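Local coordinates for protein putative rubredoxin reductase (Rhodopseudomonas palustris, PDB 3FG2) that probably passes electrons from NADH through its bound FAD to a ferredoxin, serving the CYP199A2 cytochrome P450 system, at residues Lys65-Asp69 against Gln70-Leu74; Leu155-Ala158 against Ala159-Ala163; Arg301-Ala304 against Ala305-Thr308; Phe355-Ala359 against Gly360-Gly364; Gly377-Ile380 against Leu381-Lys385. All blocks are in the same frame, centred on the assembly; numbering follows the deposited sequence.

Interaction 1: Lys65-Asp69 against Gln70-Leu74; sequences KFFQD and QAIEL
The Phe-66 ring carries Gln-70 on one face: CG of Gln-70 sits 3.5 Å from the ring centroid, a CH-pi contact shifted toward the CE1 and CZ rim. Phe-67 is sandwiched, with CD2 of Phe-66 over the centre of one face and CD2 of Leu-74 over the other, 4.3 Å from the centroid. At the edge of the Phe-67 ring, near its plane, CG2 of Ile-72 lies 4.0 Å from CD2. The Gln-70 chain bends at chi2 (-59°), which swings its amide alongside the Phe-66 ring with the two planes 27° apart. With an alanine at Phe-66, Gln-70 would probably lose the ring its CG rests on and be freer to turn, and Phe-67 would lose the CD2 contact on one face. In the backbone, helix 64-69 ends in a Schellman motif: Ala-71 takes a positive phi, Ile-72 N reaches Phe-67 O at 2.8 Å and, inside it, Ala-71 N reaches Gln-68 O at 3.1 Å from above the carbonyl plane. The chain then enters strand 72-75, completing a beta-alpha-beta unit with strand 29-32 in the FAD-binding Rossmann-type domain. Phe-14 of helix 11-22 touches both phenylalanines, and Arg-62 makes a cation-pi contact with Phe-66. Main-chain bonds end the helix, while CH-pi and apolar contacts of Phe-67 tie its last turn to the strand and Gln-70 covers Phe-66.

Interaction 2: Leu155-Ala158 against Ala159-Ala163; sequences LEFA and ATARA
Ala-159 starts the second half of this helical run by giving its N-H to Leu-155 O at 3.1 Å, and its methyl lies 3.7 Å from the same oxygen. Thr-160 has CB 3.5 Å from Phe-157 O; its OG1 turns toward Glu-156 O, 3.6 Å away, and a glycerol, probably from the crystallisation liquor, bonds to that carbonyl and, weakly, to OG1. Ala-161 makes the side-chain contact: CB sits over one face of the Phe-157 ring, 4.1 Å from the centroid and closest to CZ. Phe-157 points its CG away from its own nitrogen (chi1 165°), which carries the ring along the helix to this methyl. The N-H of Ala-161 meets Phe-157 O in a nearly straight bond of 2.9 Å, so the two residues are joined by backbone and side chain alike. Arg-162 continues the backbone bonding, its N to Ala-158 O, while its guanidinium leads off to Ala-197 O and Leu-166 O. On the FAD side, Glu-156 forms a salt bridge with the FAD-binding residue Lys-47 and bonds to Ser-322. Ala-158 and Ala-161 rest on Val-168 of strand 167-171, the beta-alpha-beta arrangement of a Rossmann-type nucleotide-binding domain, probably the one for NADH in this family.

Interaction 3: Arg301-Ala304 against Ala305-Thr308; sequences RCVA and ARLT
Val-303 and Leu-307 make an i to i+4 apolar contact at the C-terminal end of helix 293-306, where the helix gives way to a loop. Their side chains lie next to each other and point the same way, CG1 of Val-303 resting 3.7 Å from CD1 of Leu-307. That branch of Val-303 is turned from its own nitrogen (chi1 167°), which carries it forward along the helix to meet the leucine. The backbone backs this up, since Leu-307 N bonds to Val-303 O at 2.9 Å with an N-H...O angle of 173°. In the same turn, Ala-305 N binds Arg-301 O at 2.8 Å, and Arg-306 N binds Cys-302 O at 3.1 Å with a more bent geometry. This is the long helix that begins at the FAD-binding residue Val-293 and packs beside helix 11-22 of the FAD-binding Rossmann fold: Val-303 touches Val-16, and Ala-304 touches Ser-19. Arg-306 runs extended until it bends at chi3 (75°), passing CG2 of Val-303 with NH1 at 4.2 Å; its NH2 then bonds to Ser-271 OG, which ties the helix end to strand 270-272. In the loop, the OG1 of Thr-308 turns back over the last turn, 3.1 Å from Ala-304 O and 3.2 Å from Ala-305 O, and its single proton may serve either carbonyl.

Interaction 4: Phe355-Ala359 against Gly360-Gly364; sequences FCYKA and GKLIG
Leu-362 fills the middle of this hairpin with one methyl: CD2 lies over a face of the Tyr-357 ring, 3.8 Å from its centroid and offset toward CE1 and CZ. The same methyl reaches Phe-355, 3.8 Å from its CD2, and so bridges two aromatic residues of the facing strand. The leucine's chi1 of -167° swings the branch back toward that strand. Elsewhere along the pair, Ile-363 lays CG1 4.1 Å from CB of Cys-356 and CG2 3.8 Å from CB of Lys-358. Its chi1 of 52° sets CG1 between the backbone nitrogen and the carbonyl carbon and brings it up against Cys-356 O. That oxygen takes two N-H groups, a firm bond from Ile-363 N at 2.8 Å and a weak one from Gly-364 N at 3.4 Å, in a classic beta bulge, where two residues, Ile-363 and Gly-364, stand opposite the single Cys-356. Cys-356 N returns a bond to Gly-364 O. Farther out, Lys-358 and Lys-361 form a hydrogen-bonded antiparallel pair, with Lys-358 N to Lys-361 O at 3.0 Å and Lys-361 N to Lys-358 O at 3.2 Å, closing a type I' turn through Ala-359 and Gly-360, both with positive phi. Lys-361 NZ ends on Asp-384, and Tyr-357 OH bonds to Val-387 O. The two strands lie inside the antiparallel sheet of the C-terminal reductase domain, strand 351-358 beside 340-344 and strand 361-368 beside 327-333, while Phe-355 and Tyr-357 pack on Ala-392 of helix 389-393.

Interaction 5: Gly377-Ile380 against Leu381-Lys385; sequences GRKI and LPLDK
Leu-381 N bonds back to Gly-377 O at 2.8 Å in the carbonyl plane, carrying the helical pattern to the end of helix 371-380. Beyond it the chain folds through a type I turn from Leu-381 to Asp-384, and Lys-385 N returns to Ile-380 O at 3.2 Å with an N-H...O angle of 161°. Leu-383 N makes a weak bond to the same oxygen. Pro-382 has no N-H to give, and its CD instead rests 3.1 Å from Arg-378 O. Among the side chains, Ile-380 does most of the touching: CG1 is pressed against CB of Lys-385 at 3.4 Å, tighter than usual for two carbons, and CD1 lies the same distance from Lys-385 O. CG1 is set opposite the isoleucine's own nitrogen (chi1 -176°), which sends that branch toward the returning chain, while CG2 packs 4.1 Å from CG of Leu-381. A glycine in place of Ile-380 would probably open a gap beside CB of Lys-385 and CG of Leu-381, leaving both without this apolar partner. The side chains of Lys-379 and Leu-383 cross, with Lys-379 NZ bound to Ala-403 O, and Arg-378 makes a cation-pi contact with Trp-319. The paired bonds, Asp-384 N to Leu-381 O lying within the span of Lys-385 N to Ile-380 O, with Asp-384 at positive phi, are those of a Schellman motif, here ending a helix of the C-terminal reductase domain.

Interaction 2 is the buried one, mid-helix; the other four are partly buried and sit where an element ends or turns. Interactions 1 and 5 both finish a helix with a Schellman motif, but aromatic faces dominate the first and aliphatic branches the second. At the end of its helix interaction 3 has a valine-leucine pair, with a threonine hydroxyl near two carbonyls. Interactions 1 and 3 lie on the same side of the chain's centre, about 19 Å apart between centres, and each packs on helix 11-22. Interactions 4 and 5 touch directly: Lys-361 NZ forms a salt bridge with Asp-384 OD1 at 2.8 Å, and Leu-362 packs on Leu-381, joining hairpin and helix end within the C-terminal domain.

Interaction 1: Lys65-Asp69 against Gln70-Leu74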
loop_
_atom_site.group_PDB
_atom_site.type_symbol
_atom_site.label_atom_id
_atom_site.label_comp_id
_atom_site.label_asym_id
_atom_site.label_seq_id
_atom_site.Cartn_x
_atom_site.Cartn_y
_atom_site.Cartn_z
ATOM N N LYS A 65 -1.461 4.127 26.093
ATOM C CA LYS A 65 -2.298 5.033 26.877
ATOM C C LYS A 65 -3.283 5.848 26.034
ATOM O O LYS A 65 -4.317 6.299 26.534
ATOM C CB LYS A 65 -1.414 5.992 27.682
ATOM C CG LYS A 65 -2.197 7.012 28.488
ATOM C CD LYS A 65 -1.280 7.912 29.295
ATOM C CE LYS A 65 -2.087 8.882 30.136
ATOM N NZ LYS A 65 -3.033 8.169 31.040
ATOM N N PHE A 66 -2.958 6.040 24.760
ATOM C CA PHE A 66 -3.809 6.808 23.860
ATOM C C PHE A 66 -5.219 6.245 23.726
ATOM O O PHE A 66 -6.203 6.976 23.839
ATOM C CB PHE A 66 -3.177 6.873 22.469
ATOM C CG PHE A 66 -4.049 7.544 21.441
ATOM C CD1 PHE A 66 -4.169 8.930 21.406
ATOM C CD2 PHE A 66 -4.760 6.787 20.516
ATOM C CE1 PHE A 66 -4.986 9.553 20.462
ATOM C CE2 PHE A 66 -5.581 7.400 19.568
ATOM C CZ PHE A 66 -5.694 8.787 19.541
ATOM N N PHE A 67 -5.311 4.946 23.471
ATOM C CA PHE A 67 -6.603 4.297 23.287
ATOM C C PHE A 67 -7.511 4.382 24.509
ATOM O O PHE A 67 -8.738 4.405 24.379
ATOM C CB PHE A 67 -6.394 2.838 22.872
ATOM C CG PHE A 67 -5.574 2.688 21.625
ATOM C CD1 PHE A 67 -4.184 2.729 21.682
ATOM C CD2 PHE A 67 -6.191 2.586 20.383
ATOM C CE1 PHE A 67 -3.418 2.675 20.520
ATOM C CE2 PHE A 67 -5.436 2.533 19.211
ATOM C CZ PHE A 67 -4.047 2.578 19.280
ATOM N N GLN A 68 -6.902 4.437 25.689
ATOM C CA GLN A 68 -7.650 4.525 26.936
ATOM C C GLN A 68 -8.209 5.941 27.083
ATOM O O GLN A 68 -9.400 6.129 27.339
ATOM C CB GLN A 68 -6.729 4.188 28.111
ATOM C CG GLN A 68 -5.872 2.949 27.858
ATOM C CD GLN A 68 -4.977 2.586 29.034
ATOM O OE1 GLN A 68 -4.301 3.447 29.604
ATOM N NE2 GLN A 68 -4.958 1.304 29.393
ATOM N N ASP A 69 -7.343 6.933 26.895
ATOM C CA ASP A 69 -7.737 8.332 26.997
ATOM C C ASP A 69 -8.790 8.695 25.950
ATOM O O ASP A 69 -9.571 9.630 26.137
ATOM C CB ASP A 69 -6.518 9.235 26.801
ATOM C CG ASP A 69 -5.409 8.948 27.792
ATOM O OD1 ASP A 69 -4.336 9.582 27.682
ATOM O OD2 ASP A 69 -5.610 8.093 28.681
ATOM N N GLN A 70 -8.803 7.951 24.848
ATOM C CA GLN A 70 -9.736 8.215 23.758
ATOM C C GLN A 70 -11.009 7.381 23.804
ATOM O O GLN A 70 -11.897 7.550 22.963
ATOM C CB GLN A 70 -9.038 7.991 22.416
ATOM C CG GLN A 70 -7.854 8.908 22.160
ATOM C CD GLN A 70 -8.237 10.371 22.193
ATOM O OE1 GLN A 70 -9.323 10.746 21.756
ATOM N NE2 GLN A 70 -7.337 11.210 22.697
ATOM N N ALA A 71 -11.103 6.488 24.783
ATOM C CA ALA A 71 -12.275 5.630 24.914
ATOM C C ALA A 71 -12.409 4.706 23.708
ATOM O O ALA A 71 -13.518 4.332 23.321
ATOM C CB ALA A 71 -13.538 6.473 25.067
ATOM N N ILE A 72 -11.273 4.356 23.106
ATOM C CA ILE A 72 -11.263 3.450 21.962
ATOM C C ILE A 72 -10.850 2.088 22.492
ATOM O O ILE A 72 -9.695 1.871 22.852
ATOM C CB ILE A 72 -10.265 3.898 20.869
ATOM C CG1 ILE A 72 -10.725 5.226 20.265
ATOM C CG2 ILE A 72 -10.166 2.833 19.786
ATOM C CD1 ILE A 72 -9.827 5.763 19.168
ATOM N N GLU A 73 -11.810 1.176 22.542
ATOM C CA GLU A 73 -11.571 -0.163 23.056
ATOM C C GLU A 73 -10.715 -0.999 22.108
ATOM O O GLU A 73 -11.185 -1.429 21.049
ATOM C CB GLU A 73 -12.913 -0.859 23.302
ATOM C CG GLU A 73 -12.875 -1.916 24.383
ATOM C CD GLU A 73 -14.209 -2.606 24.546
ATOM O OE1 GLU A 73 -15.229 -1.895 24.687
ATOM O OE2 GLU A 73 -14.232 -3.857 24.537
ATOM N N LEU A 74 -9.464 -1.234 22.497
ATOM C CA LEU A 74 -8.539 -2.016 21.683
ATOM C C LEU A 74 -8.608 -3.495 22.040
ATOM O O LEU A 74 -8.019 -3.924 23.033
ATOM C CB LEU A 74 -7.113 -1.516 21.881
ATOM C CG LEU A 74 -6.130 -2.037 20.838
ATOM C CD1 LEU A 74 -6.561 -1.547 19.467
ATOM C CD2 LEU A 74 -4.720 -1.563 21.167
#

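Interaction 2: Leu155-Ala158 against Ala159-Ala163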
loop_
_atom_site.group_PDB
_atom_site.type_symbol
_atom_site.label_atom_id
_atom_site.label_comp_id
_atom_site.label_asym_id
_atom_site.label_seq_id
_atom_site.Cartn_x
_atom_site.Cartn_y
_atom_site.Cartn_z
ATOM N N LEU A 155 11.581 -3.064 -4.548
ATOM C CA LEU A 155 12.730 -2.214 -4.841
ATOM C C LEU A 155 13.221 -1.467 -3.613
ATOM O O LEU A 155 14.425 -1.272 -3.442
ATOM C CB LEU A 155 12.396 -1.229 -5.963
ATOM C CG LEU A 155 12.112 -1.883 -7.330
ATOM C CD1 LEU A 155 11.804 -0.811 -8.367
ATOM C CD2 LEU A 155 13.320 -2.700 -7.774
ATOM N N GLU A 156 12.296 -1.042 -2.759
ATOM C CA GLU A 156 12.689 -0.343 -1.552
ATOM C C GLU A 156 13.550 -1.313 -0.744
ATOM O O GLU A 156 14.549 -0.919 -0.147
ATOM C CB GLU A 156 11.451 0.096 -0.760
ATOM C CG GLU A 156 10.549 1.058 -1.536
ATOM C CD GLU A 156 9.402 1.624 -0.714
ATOM O OE1 GLU A 156 9.028 1.015 0.313
ATOM O OE2 GLU A 156 8.862 2.681 -1.106
ATOM N N PHE A 157 13.174 -2.590 -0.755
ATOM C CA PHE A 157 13.932 -3.610 -0.038
ATOM C C PHE A 157 15.265 -3.866 -0.732
ATOM O O PHE A 157 16.322 -3.846 -0.102
ATOM C CB PHE A 157 13.158 -4.932 0.032
ATOM C CG PHE A 157 14.013 -6.102 0.437
ATOM C CD1 PHE A 157 14.439 -6.249 1.754
ATOM C CD2 PHE A 157 14.462 -7.016 -0.518
ATOM C CE1 PHE A 157 15.300 -7.280 2.115
ATOM C CE2 PHE A 157 15.324 -8.049 -0.170
ATOM C CZ PHE A 157 15.748 -8.183 1.150
ATOM N N ALA A 158 15.208 -4.108 -2.037
ATOM C CA ALA A 158 16.405 -4.394 -2.815
ATOM C C ALA A 158 17.549 -3.409 -2.595
ATOM O O ALA A 158 18.703 -3.810 -2.475
ATOM C CB ALA A 158 16.060 -4.452 -4.287
ATOM N N ALA A 159 17.238 -2.121 -2.562
ATOM C CA ALA A 159 18.275 -1.123 -2.366
ATOM C C ALA A 159 18.926 -1.301 -0.996
ATOM O O ALA A 159 20.150 -1.254 -0.865
ATOM C CB ALA A 159 17.689 0.275 -2.498
ATOM N N THR A 160 18.110 -1.524 0.022
ATOM C CA THR A 160 18.640 -1.697 1.357
ATOM C C THR A 160 19.462 -2.974 1.494
ATOM O O THR A 160 20.541 -2.954 2.088
ATOM C CB THR A 160 17.512 -1.668 2.391
ATOM O OG1 THR A 160 16.976 -0.339 2.442
ATOM C CG2 THR A 160 18.028 -2.063 3.781
ATOM N N ALA A 161 18.966 -4.081 0.949
ATOM C CA ALA A 161 19.708 -5.337 1.022
ATOM C C ALA A 161 21.058 -5.134 0.333
ATOM O O ALA A 161 22.099 -5.590 0.811
ATOM C CB ALA A 161 18.933 -6.450 0.334
ATOM N N ARG A 162 21.035 -4.434 -0.793
ATOM C CA ARG A 162 22.258 -4.177 -1.528
ATOM C C ARG A 162 23.192 -3.303 -0.697
ATOM O O ARG A 162 24.400 -3.550 -0.633
ATOM C CB ARG A 162 21.938 -3.481 -2.849
ATOM C CG ARG A 162 23.164 -3.196 -3.707
ATOM C CD ARG A 162 23.960 -4.464 -3.940
ATOM N NE ARG A 162 25.149 -4.211 -4.743
ATOM C CZ ARG A 162 26.147 -5.076 -4.883
ATOM N NH1 ARG A 162 26.099 -6.250 -4.265
ATOM N NH2 ARG A 162 27.186 -4.769 -5.647
ATOM N N ALA A 163 22.620 -2.284 -0.064
ATOM C CA ALA A 163 23.388 -1.362 0.759
ATOM C C ALA A 163 24.046 -2.099 1.920
ATOM O O ALA A 163 25.098 -1.685 2.413
ATOM C CB ALA A 163 22.482 -0.257 1.284
#

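Interaction 3: Arg301-Ala304 against Ala305-Thr308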
loop_
_atom_site.group_PDB
_atom_site.type_symbol
_atom_site.label_atom_id
_atom_site.label_comp_id
_atom_site.label_asym_id
_atom_site.label_seq_id
_atom_site.Cartn_x
_atom_site.Cartn_y
_atom_site.Cartn_z
ATOM N N ARG A 301 -11.634 9.176 7.213
ATOM C CA ARG A 301 -12.225 10.470 7.533
ATOM C C ARG A 301 -13.646 10.564 6.969
ATOM O O ARG A 301 -14.566 11.030 7.648
ATOM C CB ARG A 301 -11.361 11.601 6.961
ATOM C CG ARG A 301 -10.091 11.897 7.761
ATOM C CD ARG A 301 -9.221 12.929 7.044
ATOM N NE ARG A 301 -8.290 13.609 7.943
ATOM C CZ ARG A 301 -7.298 13.017 8.600
ATOM N NH1 ARG A 301 -7.091 11.717 8.464
ATOM N NH2 ARG A 301 -6.517 13.725 9.406
ATOM N N CYS A 302 -13.817 10.114 5.728
ATOM C CA CYS A 302 -15.113 10.143 5.071
ATOM C C CYS A 302 -16.193 9.390 5.848
ATOM O O CYS A 302 -17.332 9.861 5.969
ATOM C CB CYS A 302 -14.998 9.550 3.673
ATOM S SG CYS A 302 -16.554 9.548 2.779
ATOM N N VAL A 303 -15.836 8.210 6.356
ATOM C CA VAL A 303 -16.761 7.392 7.130
ATOM C C VAL A 303 -17.034 8.034 8.487
ATOM O O VAL A 303 -18.184 8.116 8.917
ATOM C CB VAL A 303 -16.202 5.971 7.345
ATOM C CG1 VAL A 303 -17.012 5.232 8.410
ATOM C CG2 VAL A 303 -16.253 5.208 6.037
ATOM N N ALA A 304 -15.977 8.486 9.155
ATOM C CA ALA A 304 -16.122 9.125 10.454
ATOM C C ALA A 304 -17.051 10.325 10.323
ATOM O O ALA A 304 -17.889 10.574 11.190
ATOM C CB ALA A 304 -14.772 9.571 10.972
ATOM N N ALA A 305 -16.905 11.062 9.227
ATOM C CA ALA A 305 -17.728 12.238 8.989
ATOM C C ALA A 305 -19.182 11.844 8.785
ATOM O O ALA A 305 -20.096 12.546 9.225
ATOM C CB ALA A 305 -17.215 12.995 7.775
ATOM N N ARG A 306 -19.394 10.714 8.121
ATOM C CA ARG A 306 -20.747 10.237 7.859
ATOM C C ARG A 306 -21.432 9.774 9.141
ATOM O O ARG A 306 -22.515 10.242 9.485
ATOM C CB ARG A 306 -20.715 9.079 6.861
ATOM C CG ARG A 306 -22.063 8.758 6.231
ATOM C CD ARG A 306 -21.982 7.479 5.422
ATOM N NE ARG A 306 -21.935 6.323 6.309
ATOM C CZ ARG A 306 -21.172 5.256 6.122
ATOM N NH1 ARG A 306 -20.369 5.183 5.069
ATOM N NH2 ARG A 306 -21.221 4.261 6.995
ATOM N N LEU A 307 -20.790 8.856 9.850
ATOM C CA LEU A 307 -21.352 8.316 11.080
ATOM C C LEU A 307 -21.597 9.374 12.150
ATOM O O LEU A 307 -22.081 9.052 13.239
ATOM C CB LEU A 307 -20.436 7.225 11.641
ATOM C CG LEU A 307 -20.157 6.037 10.718
ATOM C CD1 LEU A 307 -19.225 5.051 11.411
ATOM C CD2 LEU A 307 -21.465 5.364 10.348
ATOM N N THR A 308 -21.263 10.630 11.851
ATOM C CA THR A 308 -21.467 11.706 12.814
ATOM C C THR A 308 -22.256 12.880 12.262
ATOM O O THR A 308 -22.330 13.922 12.914
ATOM C CB THR A 308 -20.131 12.277 13.369
ATOM O OG1 THR A 308 -19.436 12.985 12.335
ATOM C CG2 THR A 308 -19.253 11.163 13.918
#

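Interaction 4: Phe355-Ala359 against Gly360-Gly364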
loop_
_atom_site.group_PDB
_atom_site.type_symbol
_atom_site.label_atom_id
_atom_site.label_comp_id
_atom_site.label_asym_id
_atom_site.label_seq_id
_atom_site.Cartn_x
_atom_site.Cartn_y
_atom_site.Cartn_z
ATOM N N PHE A 355 5.240 14.623 -16.273
ATOM C CA PHE A 355 3.879 15.130 -16.305
ATOM C C PHE A 355 3.123 14.240 -17.273
ATOM O O PHE A 355 3.390 14.228 -18.473
ATOM C CB PHE A 355 3.852 16.597 -16.759
ATOM C CG PHE A 355 4.225 17.568 -15.677
ATOM C CD1 PHE A 355 5.428 17.437 -14.988
ATOM C CD2 PHE A 355 3.374 18.617 -15.346
ATOM C CE1 PHE A 355 5.777 18.333 -13.986
ATOM C CE2 PHE A 355 3.713 19.523 -14.341
ATOM C CZ PHE A 355 4.920 19.378 -13.660
ATOM N N CYS A 356 2.181 13.475 -16.743
ATOM C CA CYS A 356 1.424 12.555 -17.567
ATOM C C CYS A 356 0.095 13.134 -17.998
ATOM O O CYS A 356 -0.669 13.654 -17.174
ATOM C CB CYS A 356 1.200 11.260 -16.797
ATOM S SG CYS A 356 2.707 10.661 -16.037
ATOM N N TYR A 357 -0.174 13.024 -19.294
ATOM C CA TYR A 357 -1.411 13.519 -19.878
ATOM C C TYR A 357 -2.219 12.440 -20.583
ATOM O O TYR A 357 -1.698 11.384 -20.963
ATOM C CB TYR A 357 -1.119 14.606 -20.905
ATOM C CG TYR A 357 -0.473 15.842 -20.354
ATOM C CD1 TYR A 357 0.861 15.836 -19.951
ATOM C CD2 TYR A 357 -1.192 17.033 -20.250
ATOM C CE1 TYR A 357 1.467 16.982 -19.460
ATOM C CE2 TYR A 357 -0.596 18.187 -19.758
ATOM C CZ TYR A 357 0.734 18.156 -19.368
ATOM O OH TYR A 357 1.330 19.303 -18.899
ATOM N N LYS A 358 -3.502 12.735 -20.763
ATOM C CA LYS A 358 -4.422 11.860 -21.476
ATOM C C LYS A 358 -5.425 12.792 -22.148
ATOM O O LYS A 358 -6.118 13.555 -21.478
ATOM C CB LYS A 358 -5.144 10.911 -20.525
ATOM C CG LYS A 358 -6.086 9.965 -21.254
ATOM C CD LYS A 358 -6.692 8.919 -20.327
ATOM C CE LYS A 358 -7.605 9.544 -19.299
ATOM N NZ LYS A 358 -8.247 8.506 -18.442
ATOM N N ALA A 359 -5.476 12.751 -23.475
ATOM C CA ALA A 359 -6.386 13.605 -24.232
ATOM C C ALA A 359 -6.154 15.087 -23.937
ATOM O O ALA A 359 -7.108 15.850 -23.814
ATOM C CB ALA A 359 -7.833 13.234 -23.924
ATOM N N GLY A 360 -4.891 15.482 -23.810
ATOM C CA GLY A 360 -4.551 16.876 -23.563
ATOM C C GLY A 360 -4.685 17.410 -22.146
ATOM O O GLY A 360 -4.394 18.578 -21.900
ATOM N N LYS A 361 -5.105 16.570 -21.210
ATOM C CA LYS A 361 -5.294 16.999 -19.828
ATOM C C LYS A 361 -4.343 16.292 -18.858
ATOM O O LYS A 361 -4.142 15.077 -18.928
ATOM C CB LYS A 361 -6.745 16.735 -19.417
ATOM C CG LYS A 361 -7.136 17.263 -18.044
ATOM C CD LYS A 361 -8.637 17.101 -17.821
ATOM C CE LYS A 361 -9.103 17.708 -16.508
ATOM N NZ LYS A 361 -8.585 16.956 -15.338
ATOM N N LEU A 362 -3.761 17.065 -17.948
ATOM C CA LEU A 362 -2.834 16.521 -16.963
ATOM C C LEU A 362 -3.606 15.561 -16.072
ATOM O O LEU A 362 -4.596 15.947 -15.461
ATOM C CB LEU A 362 -2.239 17.659 -16.122
ATOM C CG LEU A 362 -1.018 17.398 -15.232
ATOM C CD1 LEU A 362 -1.345 16.398 -14.158
ATOM C CD2 LEU A 362 0.113 16.894 -16.081
ATOM N N ILE A 363 -3.162 14.310 -16.004
ATOM C CA ILE A 363 -3.837 13.326 -15.171
ATOM C C ILE A 363 -3.004 12.939 -13.958
ATOM O O ILE A 363 -3.521 12.386 -12.992
ATOM C CB ILE A 363 -4.181 12.049 -15.960
ATOM C CG1 ILE A 363 -2.936 11.524 -16.672
ATOM C CG2 ILE A 363 -5.293 12.343 -16.965
ATOM C CD1 ILE A 363 -3.092 10.100 -17.174
ATOM N N GLY A 364 -1.707 13.221 -14.004
ATOM C CA GLY A 364 -0.874 12.887 -12.865
ATOM C C GLY A 364 0.550 13.362 -12.994
ATOM O O GLY A 364 1.015 13.650 -14.102
#

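Interaction 5: Gly377-Ile380 against Leu381-Lys385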
loop_
_atom_site.group_PDB
_atom_site.type_symbol
_atom_site.label_atom_id
_atom_site.label_comp_id
_atom_site.label_asym_id
_atom_site.label_seq_id
_atom_site.Cartn_x
_atom_site.Cartn_y
_atom_site.Cartn_z
ATOM N N GLY A 377 0.963 19.560 -8.218
ATOM C CA GLY A 377 -0.092 18.638 -8.586
ATOM C C GLY A 377 -1.152 18.498 -7.503
ATOM O O GLY A 377 -2.350 18.559 -7.789
ATOM N N ARG A 378 -0.714 18.319 -6.257
ATOM C CA ARG A 378 -1.632 18.156 -5.129
ATOM C C ARG A 378 -2.625 19.305 -5.013
ATOM O O ARG A 378 -3.712 19.136 -4.480
ATOM C CB ARG A 378 -0.848 18.015 -3.813
ATOM C CG ARG A 378 -0.057 16.700 -3.672
ATOM C CD ARG A 378 -0.917 15.550 -3.122
ATOM N NE ARG A 378 -1.231 15.734 -1.706
ATOM C CZ ARG A 378 -0.381 15.508 -0.704
ATOM N NH1 ARG A 378 0.848 15.076 -0.948
ATOM N NH2 ARG A 378 -0.753 15.735 0.548
ATOM N N LYS A 379 -2.252 20.472 -5.522
ATOM C CA LYS A 379 -3.127 21.636 -5.458
ATOM C C LYS A 379 -3.995 21.790 -6.709
ATOM O O LYS A 379 -5.192 22.059 -6.616
ATOM C CB LYS A 379 -2.282 22.902 -5.254
ATOM C CG LYS A 379 -3.012 24.230 -5.483
ATOM C CD LYS A 379 -4.172 24.441 -4.513
ATOM C CE LYS A 379 -4.900 25.770 -4.776
ATOM N NZ LYS A 379 -4.016 26.968 -4.621
ATOM N N ILE A 380 -3.386 21.605 -7.872
ATOM C CA ILE A 380 -4.079 21.760 -9.145
ATOM C C ILE A 380 -4.990 20.595 -9.557
ATOM O O ILE A 380 -6.118 20.810 -10.004
ATOM C CB ILE A 380 -3.051 22.017 -10.281
ATOM C CG1 ILE A 380 -3.766 22.290 -11.598
ATOM C CG2 ILE A 380 -2.146 20.807 -10.450
ATOM C CD1 ILE A 380 -2.835 22.291 -12.800
ATOM N N LEU A 381 -4.516 19.363 -9.407
ATOM C CA LEU A 381 -5.318 18.217 -9.817
ATOM C C LEU A 381 -6.667 18.074 -9.117
ATOM O O LEU A 381 -7.661 17.755 -9.755
ATOM C CB LEU A 381 -4.503 16.930 -9.679
ATOM C CG LEU A 381 -3.321 16.893 -10.657
ATOM C CD1 LEU A 381 -2.389 15.739 -10.317
ATOM C CD2 LEU A 381 -3.850 16.774 -12.090
ATOM N N PRO A 382 -6.724 18.293 -7.796
ATOM C CA PRO A 382 -8.041 18.147 -7.170
ATOM C C PRO A 382 -9.042 19.146 -7.743
ATOM O O PRO A 382 -10.239 18.877 -7.797
ATOM C CB PRO A 382 -7.748 18.389 -5.693
ATOM C CG PRO A 382 -6.378 17.834 -5.544
ATOM C CD PRO A 382 -5.671 18.391 -6.772
ATOM N N LEU A 383 -8.545 20.298 -8.179
ATOM C CA LEU A 383 -9.407 21.327 -8.751
ATOM C C LEU A 383 -9.729 20.996 -10.189
ATOM O O LEU A 383 -10.434 21.741 -10.866
ATOM C CB LEU A 383 -8.722 22.686 -8.688
ATOM C CG LEU A 383 -8.561 23.196 -7.263
ATOM C CD1 LEU A 383 -7.609 24.374 -7.251
ATOM C CD2 LEU A 383 -9.928 23.564 -6.705
ATOM N N ASP A 384 -9.195 19.877 -10.654
ATOM C CA ASP A 384 -9.425 19.436 -12.020
ATOM C C ASP A 384 -8.862 20.440 -13.031
ATOM O O ASP A 384 -9.341 20.530 -14.163
ATOM C CB ASP A 384 -10.928 19.227 -12.236
ATOM C CG ASP A 384 -11.228 18.281 -13.369
ATOM O OD1 ASP A 384 -10.609 17.196 -13.418
ATOM O OD2 ASP A 384 -12.093 18.617 -14.204
ATOM N N LYS A 385 -7.843 21.191 -12.620
ATOM C CA LYS A 385 -7.215 22.174 -13.501
ATOM C C LYS A 385 -6.028 21.522 -14.170
ATOM O O LYS A 385 -5.576 20.461 -13.747
ATOM C CB LYS A 385 -6.747 23.406 -12.723
ATOM C CG LYS A 385 -7.850 24.097 -11.937
ATOM C CD LYS A 385 -7.574 25.593 -11.726
ATOM C CE LYS A 385 -6.245 25.859 -11.022
ATOM N NZ LYS A 385 -6.049 27.314 -10.746
#